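Local atomic coordinates of poly-gamma-glutamate hydrolase (Bacillus phage phiNIT1, PDB entry 3A9L), a protein that hydrolyses the gamma-glutamyl linkages of bacterial poly-gamma-glutamate as a zinc-dependent phage peptidase. Residues 20-31 / 60-70; 166-176 / 187-195. All blocks are in the same frame, centred on the assembly; numbering follows the deposited sequence.

Interaction 1: residues 20-31 / 60-70; sequences GVAYNIEVKRQN and GGSLYLFQGLL
Ser-62 OG takes two backbone N-H groups, of Gln-30 and Asn-31, where two antiparallel strands of the mixed sheet, 23-29 and 62-68, end their pairing. It accepts from Gln-30 N at 3.0 Å, almost straight at 173°, and more weakly from Asn-31 N, with His-96 NE2 as a further hydrogen-bond partner. Beside Ser-62, the extended Gln-30 side chain gives NE2 to Gly-61 O at 2.7 Å, approaching from above the carbonyl plane.

Between the ends, Asn-24, Glu-26 and Lys-28 form hydrogen-bonded pairs with Gln-67, Leu-65 and Leu-63. The non-hydrogen-bonded pairs put Tyr-23, Ile-25, Val-27, Tyr-64 and Phe-66 together on one face. Ile-25 CG2 reaches Tyr-64 CE2 at 3.5 Å, and its CG1 meets Phe-66. The Tyr-23 and Phe-66 rings are nearly parallel but slid apart, with centroids 5.1 Å apart. Helices 10-16 and 87-94 cover this face, and strand 23-29 continues the sheet into the second subunit.

On the opposite face, Tyr-53 OH of helix 48-59 is hydrogen-bonded to Glu-26 OE1 and Thr-49 OG1 to Gln-67 OE1. The first torsion of Asn-24 (chi1 77°) lays its side chain alongside Gln-67, pointing the same way, which brings Asn-24 OD1 to Gln-67 NE2 at 2.9 Å on an in-plane lone pair.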
# COMPACT_ATOMS: atom_id res chain seq x y z
N GLY A 20 1.98 13.33 -0.93
CA GLY A 20 2.75 13.16 -2.16
C GLY A 20 3.73 14.30 -2.43
O GLY A 20 4.45 14.27 -3.44
N VAL A 21 3.76 15.31 -1.54
CA VAL A 21 4.84 16.30 -1.53
C VAL A 21 5.73 16.19 -0.27
O VAL A 21 6.93 15.99 -0.39
CB VAL A 21 4.36 17.76 -1.81
CG1 VAL A 21 5.50 18.74 -1.61
CG2 VAL A 21 3.79 17.91 -3.23
N ALA A 22 5.16 16.34 0.93
CA ALA A 22 5.91 16.11 2.18
C ALA A 22 5.88 14.65 2.70
O ALA A 22 6.79 14.21 3.42
CB ALA A 22 5.44 17.06 3.28
N TYR A 23 4.82 13.91 2.36
CA TYR A 23 4.70 12.56 2.87
C TYR A 23 3.85 11.67 1.92
O TYR A 23 3.06 12.18 1.14
CB TYR A 23 4.08 12.56 4.29
CG TYR A 23 2.58 12.76 4.27
CD1 TYR A 23 2.04 14.05 4.22
CD2 TYR A 23 1.70 11.65 4.31
CE1 TYR A 23 0.64 14.25 4.22
CE2 TYR A 23 0.33 11.85 4.29
CZ TYR A 23 -0.19 13.13 4.25
OH TYR A 23 -1.54 13.32 4.24
N ASN A 24 4.10 10.36 1.99
CA ASN A 24 3.20 9.38 1.38
C ASN A 24 2.92 8.22 2.38
O ASN A 24 3.60 8.09 3.40
CB ASN A 24 3.66 8.94 -0.03
CG ASN A 24 4.83 7.95 -0.05
OD1 ASN A 24 5.09 7.21 0.90
ND2 ASN A 24 5.50 7.90 -1.17
N ILE A 25 1.88 7.43 2.09
CA ILE A 25 1.59 6.24 2.87
C ILE A 25 1.53 5.01 1.94
O ILE A 25 0.91 5.05 0.84
CB ILE A 25 0.25 6.38 3.65
CG1 ILE A 25 0.13 7.77 4.32
CG2 ILE A 25 0.15 5.25 4.71
CD1 ILE A 25 -1.20 8.00 5.04
N GLU A 26 2.13 3.92 2.40
CA GLU A 26 2.21 2.65 1.67
C GLU A 26 1.69 1.53 2.55
O GLU A 26 2.03 1.45 3.74
CB GLU A 26 3.66 2.34 1.26
CG GLU A 26 4.33 3.35 0.36
CD GLU A 26 5.56 2.75 -0.34
OE1 GLU A 26 6.17 1.80 0.19
OE2 GLU A 26 5.89 3.21 -1.43
N VAL A 27 0.88 0.62 1.98
CA VAL A 27 0.29 -0.50 2.77
C VAL A 27 0.26 -1.75 1.89
O VAL A 27 -0.13 -1.70 0.74
CB VAL A 27 -1.18 -0.19 3.20
CG1 VAL A 27 -1.75 -1.32 4.08
CG2 VAL A 27 -1.32 1.14 3.92
N LYS A 28 0.67 -2.89 2.44
CA LYS A 28 0.35 -4.13 1.81
C LYS A 28 -0.09 -5.10 2.88
O LYS A 28 0.72 -5.54 3.67
CB LYS A 28 1.55 -4.68 0.97
CG LYS A 28 1.14 -5.97 0.15
CD LYS A 28 2.30 -6.56 -0.64
CE LYS A 28 1.81 -7.63 -1.64
NZ LYS A 28 2.91 -8.20 -2.48
N ARG A 29 -1.39 -5.40 2.93
CA ARG A 29 -1.94 -6.34 3.87
C ARG A 29 -1.98 -7.69 3.13
O ARG A 29 -2.67 -7.82 2.10
CB ARG A 29 -3.35 -5.90 4.31
CG ARG A 29 -3.84 -6.73 5.49
CD ARG A 29 -5.26 -6.44 5.97
NE ARG A 29 -5.68 -7.50 6.89
CZ ARG A 29 -6.94 -7.87 7.14
NH1 ARG A 29 -7.95 -7.23 6.61
NH2 ARG A 29 -7.18 -8.87 7.97
N GLN A 30 -1.23 -8.66 3.65
CA GLN A 30 -0.98 -9.91 2.96
C GLN A 30 -0.70 -11.06 3.94
O GLN A 30 -0.32 -12.14 3.53
CB GLN A 30 0.16 -9.75 1.94
CG GLN A 30 1.57 -9.50 2.53
CD GLN A 30 2.68 -9.63 1.50
OE1 GLN A 30 2.46 -10.02 0.34
NE2 GLN A 30 3.90 -9.30 1.91
N ASN A 31 -0.92 -10.81 5.22
CA ASN A 31 -0.68 -11.80 6.27
C ASN A 31 -1.65 -11.59 7.44
O ASN A 31 -1.85 -10.44 7.86
CB ASN A 31 0.79 -11.72 6.74
CG ASN A 31 1.25 -12.96 7.51
OD1 ASN A 31 1.16 -13.00 8.74
ND2 ASN A 31 1.74 -13.97 6.79
N GLY A 60 7.05 -12.37 3.81
CA GLY A 60 5.65 -12.28 3.36
C GLY A 60 4.75 -11.64 4.41
O GLY A 60 3.54 -11.79 4.39
N GLY A 61 5.37 -10.94 5.38
CA GLY A 61 4.63 -10.16 6.36
C GLY A 61 3.91 -9.03 5.66
O GLY A 61 4.28 -8.69 4.55
N SER A 62 2.85 -8.49 6.27
CA SER A 62 2.24 -7.26 5.77
C SER A 62 3.21 -6.09 6.06
O SER A 62 4.14 -6.22 6.88
CB SER A 62 0.89 -6.96 6.42
OG SER A 62 -0.07 -7.99 6.29
N LEU A 63 2.99 -4.98 5.36
CA LEU A 63 3.83 -3.79 5.39
C LEU A 63 2.96 -2.57 5.57
O LEU A 63 1.85 -2.49 5.01
CB LEU A 63 4.60 -3.68 4.05
CG LEU A 63 5.39 -2.43 3.62
CD1 LEU A 63 6.53 -2.77 2.64
CD2 LEU A 63 4.49 -1.32 3.04
N TYR A 64 3.46 -1.60 6.34
CA TYR A 64 2.87 -0.27 6.38
C TYR A 64 4.00 0.68 6.58
O TYR A 64 4.85 0.40 7.42
CB TYR A 64 1.91 -0.12 7.55
CG TYR A 64 1.48 1.31 7.77
CD1 TYR A 64 2.25 2.19 8.55
CD2 TYR A 64 0.31 1.79 7.21
CE1 TYR A 64 1.87 3.47 8.75
CE2 TYR A 64 -0.09 3.09 7.42
CZ TYR A 64 0.70 3.92 8.18
OH TYR A 64 0.34 5.21 8.38
N LEU A 65 4.01 1.80 5.83
CA LEU A 65 5.05 2.85 5.98
C LEU A 65 4.47 4.24 5.85
O LEU A 65 3.89 4.58 4.82
CB LEU A 65 6.07 2.72 4.85
CG LEU A 65 6.90 1.49 4.65
CD1 LEU A 65 7.64 1.69 3.37
CD2 LEU A 65 7.88 1.30 5.83
N PHE A 66 4.61 5.06 6.89
CA PHE A 66 4.29 6.49 6.78
C PHE A 66 5.61 7.16 6.51
O PHE A 66 6.49 7.13 7.37
CB PHE A 66 3.64 7.04 8.08
CG PHE A 66 3.21 8.48 7.98
CD1 PHE A 66 4.10 9.51 8.32
CD2 PHE A 66 1.91 8.82 7.60
CE1 PHE A 66 3.72 10.85 8.22
CE2 PHE A 66 1.52 10.15 7.51
CZ PHE A 66 2.44 11.17 7.83
N GLN A 67 5.75 7.71 5.30
CA GLN A 67 7.08 8.10 4.78
C GLN A 67 7.22 9.60 4.62
O GLN A 67 6.36 10.21 3.98
CB GLN A 67 7.32 7.46 3.39
CG GLN A 67 7.47 5.93 3.35
CD GLN A 67 8.18 5.47 2.07
OE1 GLN A 67 9.31 5.00 2.13
NE2 GLN A 67 7.56 5.67 0.93
N GLY A 68 8.30 10.18 5.17
CA GLY A 68 8.73 11.53 4.79
C GLY A 68 9.39 11.57 3.41
O GLY A 68 10.18 10.68 3.07
N LEU A 69 9.06 12.59 2.63
CA LEU A 69 9.51 12.73 1.24
C LEU A 69 10.33 13.98 0.97
O LEU A 69 10.81 14.19 -0.15
CB LEU A 69 8.32 12.77 0.27
CG LEU A 69 7.29 11.63 0.30
CD1 LEU A 69 6.25 11.80 -0.80
CD2 LEU A 69 8.01 10.34 0.14
N LEU A 70 10.49 14.81 2.00
CA LEU A 70 11.14 16.08 1.81
C LEU A 70 12.61 15.79 1.59
O LEU A 70 13.14 14.82 2.13
CB LEU A 70 10.93 17.02 3.00
CG LEU A 70 9.46 17.38 3.23
CD1 LEU A 70 9.16 17.53 4.73
CD2 LEU A 70 9.06 18.61 2.45
O HOH W 1 9.90 16.36 -1.55
O HOH W 2 7.61 6.20 -1.84

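Interaction 2: residues 166-176 / 187-195; sequences ISSAQRRAFFQ and NVTQEFLDY
Phe-174 CG lies beside its backbone N (chi1 -67°), while Tyr-195 CG swings anti to its own (chi1 -160°), and these two settings put the edge of Phe-174 against the face of Tyr-195. With Phe-192 they form an aromatic cluster between the short helix 168-173, which follows an interior strand of the sheet, 162-167, and the start of the C-terminal helix 190-209. Both ring pairs are T-shaped. At the first, Phe-174 CE1 is 3.5 Å from Tyr-195 CD2. Phe-192 in turn points its edge at the face of Phe-174, its CD1 3.6 Å from Phe-174 CG. Ile-166 CD1 comes up to the hydroxyl end of Tyr-195, whose OH is hydrogen-bonded to Thr-113.

Thr-189 ties the start of helix 190-209 to the chain at Ala-173 and Phe-174. As N-cap its OG1 accepts from Phe-192 N, and it donates to Ala-173 O at 2.7 Å in the carbonyl plane. Thr-189 N also bonds to Phe-174 O. Beyond them Phe-175 and Val-188 form a single backbone bridge, and Gln-176 N donates to Asn-187 O at 2.7 Å.

The Gln-170 side chain bends at chi2 toward Glu-191. Gln-170 NE2 donates to Glu-191 OE2 at 2.8 Å, with the amide and carboxylate planes 61° apart. Lys-111 makes a salt bridge to the same oxygen, and the Gln-170 bond uses the anti lone pair of OE2.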
# COMPACT_ATOMS: atom_id res chain seq x y z
N ILE A 166 16.86 1.78 16.04
CA ILE A 166 18.15 1.54 15.43
C ILE A 166 18.94 2.85 15.32
O ILE A 166 18.46 3.84 14.77
CB ILE A 166 17.97 0.88 14.04
CG1 ILE A 166 16.81 -0.15 14.08
CG2 ILE A 166 19.25 0.20 13.60
CD1 ILE A 166 16.62 -0.83 12.75
N SER A 167 20.16 2.83 15.84
CA SER A 167 20.99 4.04 15.92
C SER A 167 21.38 4.51 14.52
O SER A 167 21.44 3.71 13.58
CB SER A 167 22.26 3.77 16.72
OG SER A 167 23.15 2.96 15.97
N SER A 168 21.64 5.81 14.40
CA SER A 168 21.94 6.42 13.12
C SER A 168 23.22 5.84 12.53
O SER A 168 23.33 5.72 11.31
CB SER A 168 22.03 7.95 13.23
OG SER A 168 22.93 8.35 14.25
N ALA A 169 24.18 5.50 13.40
CA ALA A 169 25.42 4.84 12.97
C ALA A 169 25.11 3.50 12.33
O ALA A 169 25.73 3.11 11.31
CB ALA A 169 26.33 4.63 14.14
N GLN A 170 24.16 2.78 12.93
CA GLN A 170 23.90 1.42 12.49
C GLN A 170 23.23 1.41 11.12
O GLN A 170 23.58 0.59 10.23
CB GLN A 170 23.06 0.64 13.51
CG GLN A 170 22.57 -0.74 12.97
CD GLN A 170 23.70 -1.71 12.69
OE1 GLN A 170 24.16 -2.42 13.58
NE2 GLN A 170 24.13 -1.78 11.45
N ARG A 171 22.23 2.28 10.98
CA ARG A 171 21.52 2.51 9.73
C ARG A 171 22.43 3.06 8.62
O ARG A 171 22.26 2.69 7.46
CB ARG A 171 20.32 3.43 9.96
CG ARG A 171 19.34 2.90 11.00
CD ARG A 171 18.17 3.86 11.25
NE ARG A 171 18.50 4.94 12.16
CZ ARG A 171 18.41 6.24 11.85
NH1 ARG A 171 17.96 6.65 10.65
NH2 ARG A 171 18.73 7.14 12.76
N ARG A 172 23.42 3.90 8.97
CA ARG A 172 24.42 4.29 7.99
C ARG A 172 25.24 3.09 7.52
O ARG A 172 25.61 3.04 6.35
CB ARG A 172 25.34 5.45 8.45
CG ARG A 172 24.79 6.84 8.16
CD ARG A 172 25.78 7.93 8.51
NE ARG A 172 25.22 9.01 9.34
CZ ARG A 172 24.54 10.08 8.91
NH1 ARG A 172 24.24 10.27 7.62
NH2 ARG A 172 24.13 10.97 9.80
N ALA A 173 25.44 2.09 8.40
CA ALA A 173 26.21 0.90 8.04
C ALA A 173 25.41 -0.12 7.21
O ALA A 173 26.00 -1.02 6.63
CB ALA A 173 26.86 0.25 9.29
N PHE A 174 24.08 0.02 7.15
CA PHE A 174 23.26 -0.70 6.13
C PHE A 174 23.63 -0.35 4.66
O PHE A 174 23.30 -1.11 3.74
CB PHE A 174 21.75 -0.37 6.26
CG PHE A 174 21.06 -0.85 7.54
CD1 PHE A 174 21.56 -1.88 8.32
CD2 PHE A 174 19.85 -0.25 7.92
CE1 PHE A 174 20.88 -2.31 9.48
CE2 PHE A 174 19.17 -0.67 9.09
CZ PHE A 174 19.69 -1.69 9.87
N PHE A 175 24.24 0.81 4.42
CA PHE A 175 24.40 1.29 3.03
C PHE A 175 25.85 1.37 2.59
O PHE A 175 26.72 1.68 3.38
CB PHE A 175 23.71 2.66 2.79
CG PHE A 175 22.25 2.66 3.14
CD1 PHE A 175 21.32 2.01 2.34
CD2 PHE A 175 21.81 3.30 4.30
CE1 PHE A 175 19.96 2.00 2.68
CE2 PHE A 175 20.45 3.29 4.65
CZ PHE A 175 19.53 2.64 3.84
N GLN A 176 26.08 1.07 1.33
CA GLN A 176 27.39 1.11 0.69
C GLN A 176 28.06 2.46 0.85
O GLN A 176 27.44 3.49 0.55
CB GLN A 176 27.18 0.79 -0.80
CG GLN A 176 26.80 -0.66 -1.03
CD GLN A 176 27.98 -1.54 -0.89
OE1 GLN A 176 29.06 -1.20 -1.36
NE2 GLN A 176 27.82 -2.65 -0.19
N ASN A 187 21.71 0.78 -2.47
CA ASN A 187 23.03 0.16 -2.46
C ASN A 187 23.37 -0.25 -1.02
O ASN A 187 23.94 0.54 -0.26
CB ASN A 187 24.10 1.13 -3.02
CG ASN A 187 23.76 1.64 -4.42
OD1 ASN A 187 23.19 0.93 -5.23
ND2 ASN A 187 24.10 2.91 -4.69
N VAL A 188 23.02 -1.49 -0.66
CA VAL A 188 23.02 -1.90 0.73
C VAL A 188 24.16 -2.88 0.99
O VAL A 188 24.70 -3.49 0.07
CB VAL A 188 21.63 -2.45 1.13
CG1 VAL A 188 20.55 -1.40 0.79
CG2 VAL A 188 21.34 -3.76 0.41
N THR A 189 24.56 -2.99 2.25
CA THR A 189 25.76 -3.74 2.61
C THR A 189 25.35 -5.12 3.10
O THR A 189 24.16 -5.42 3.23
CB THR A 189 26.50 -3.10 3.78
OG1 THR A 189 25.63 -3.09 4.92
CG2 THR A 189 26.95 -1.69 3.46
N GLN A 190 26.35 -5.93 3.40
CA GLN A 190 26.12 -7.27 3.94
C GLN A 190 25.46 -7.19 5.32
O GLN A 190 24.56 -7.95 5.59
CB GLN A 190 27.42 -8.05 4.01
CG GLN A 190 27.61 -8.94 5.22
CD GLN A 190 28.99 -9.56 5.19
OE1 GLN A 190 29.91 -9.06 5.82
NE2 GLN A 190 29.15 -10.61 4.37
N GLU A 191 25.88 -6.22 6.13
CA GLU A 191 25.26 -5.99 7.45
C GLU A 191 23.76 -5.75 7.31
O GLU A 191 22.99 -6.34 8.06
CB GLU A 191 25.92 -4.85 8.22
CG GLU A 191 25.56 -4.80 9.73
CD GLU A 191 26.68 -4.29 10.61
OE1 GLU A 191 27.79 -4.88 10.59
OE2 GLU A 191 26.48 -3.30 11.34
N PHE A 192 23.36 -4.91 6.35
CA PHE A 192 21.92 -4.76 6.03
C PHE A 192 21.22 -6.10 5.86
O PHE A 192 20.23 -6.38 6.54
CB PHE A 192 21.66 -3.87 4.79
CG PHE A 192 20.20 -3.77 4.42
CD1 PHE A 192 19.36 -2.88 5.07
CD2 PHE A 192 19.67 -4.61 3.44
CE1 PHE A 192 17.99 -2.80 4.74
CE2 PHE A 192 18.31 -4.56 3.10
CZ PHE A 192 17.47 -3.65 3.73
N LEU A 193 21.74 -6.92 4.95
CA LEU A 193 21.16 -8.26 4.66
C LEU A 193 21.06 -9.18 5.89
O LEU A 193 20.02 -9.79 6.15
CB LEU A 193 21.92 -8.93 3.52
CG LEU A 193 22.07 -8.15 2.18
CD1 LEU A 193 22.92 -8.89 1.18
CD2 LEU A 193 20.72 -7.83 1.54
N ASP A 194 22.17 -9.28 6.62
CA ASP A 194 22.20 -10.03 7.89
C ASP A 194 21.16 -9.52 8.92
O ASP A 194 20.54 -10.31 9.67
CB ASP A 194 23.61 -9.98 8.48
CG ASP A 194 24.64 -10.74 7.64
OD1 ASP A 194 24.26 -11.59 6.82
OD2 ASP A 194 25.86 -10.52 7.83
N TYR A 195 20.98 -8.20 8.98
CA TYR A 195 20.04 -7.61 9.93
C TYR A 195 18.65 -8.11 9.55
O TYR A 195 17.97 -8.75 10.35
CB TYR A 195 20.14 -6.07 9.89
CG TYR A 195 19.60 -5.35 11.12
CD1 TYR A 195 18.23 -5.26 11.35
CD2 TYR A 195 20.46 -4.74 12.01
CE1 TYR A 195 17.73 -4.61 12.45
CE2 TYR A 195 19.96 -4.06 13.13
CZ TYR A 195 18.60 -4.01 13.34
OH TYR A 195 18.08 -3.34 14.42

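Interactions 1 and 2 reach the same mixed sheet at different strands. Their centres are 20 Å apart, and their nearest atoms are about 11 Å apart. Strand 62-68 and strand 162-167 are separated in the sheet by 34-42 and 98-105, which carry the zinc ligands His-40 and His-103; the third ligand, Glu-45, follows the first of these strands. From the interaction 1 side, the Phe-66 side chain lies about 6 Å from that of His-40 and about 10 Å from the zinc ion. From the interaction 2 side, the Ile-166 side chain lies about 6 Å from that of His-103 and about 9 Å from the zinc ion. Helix 48-59 touches both contacts.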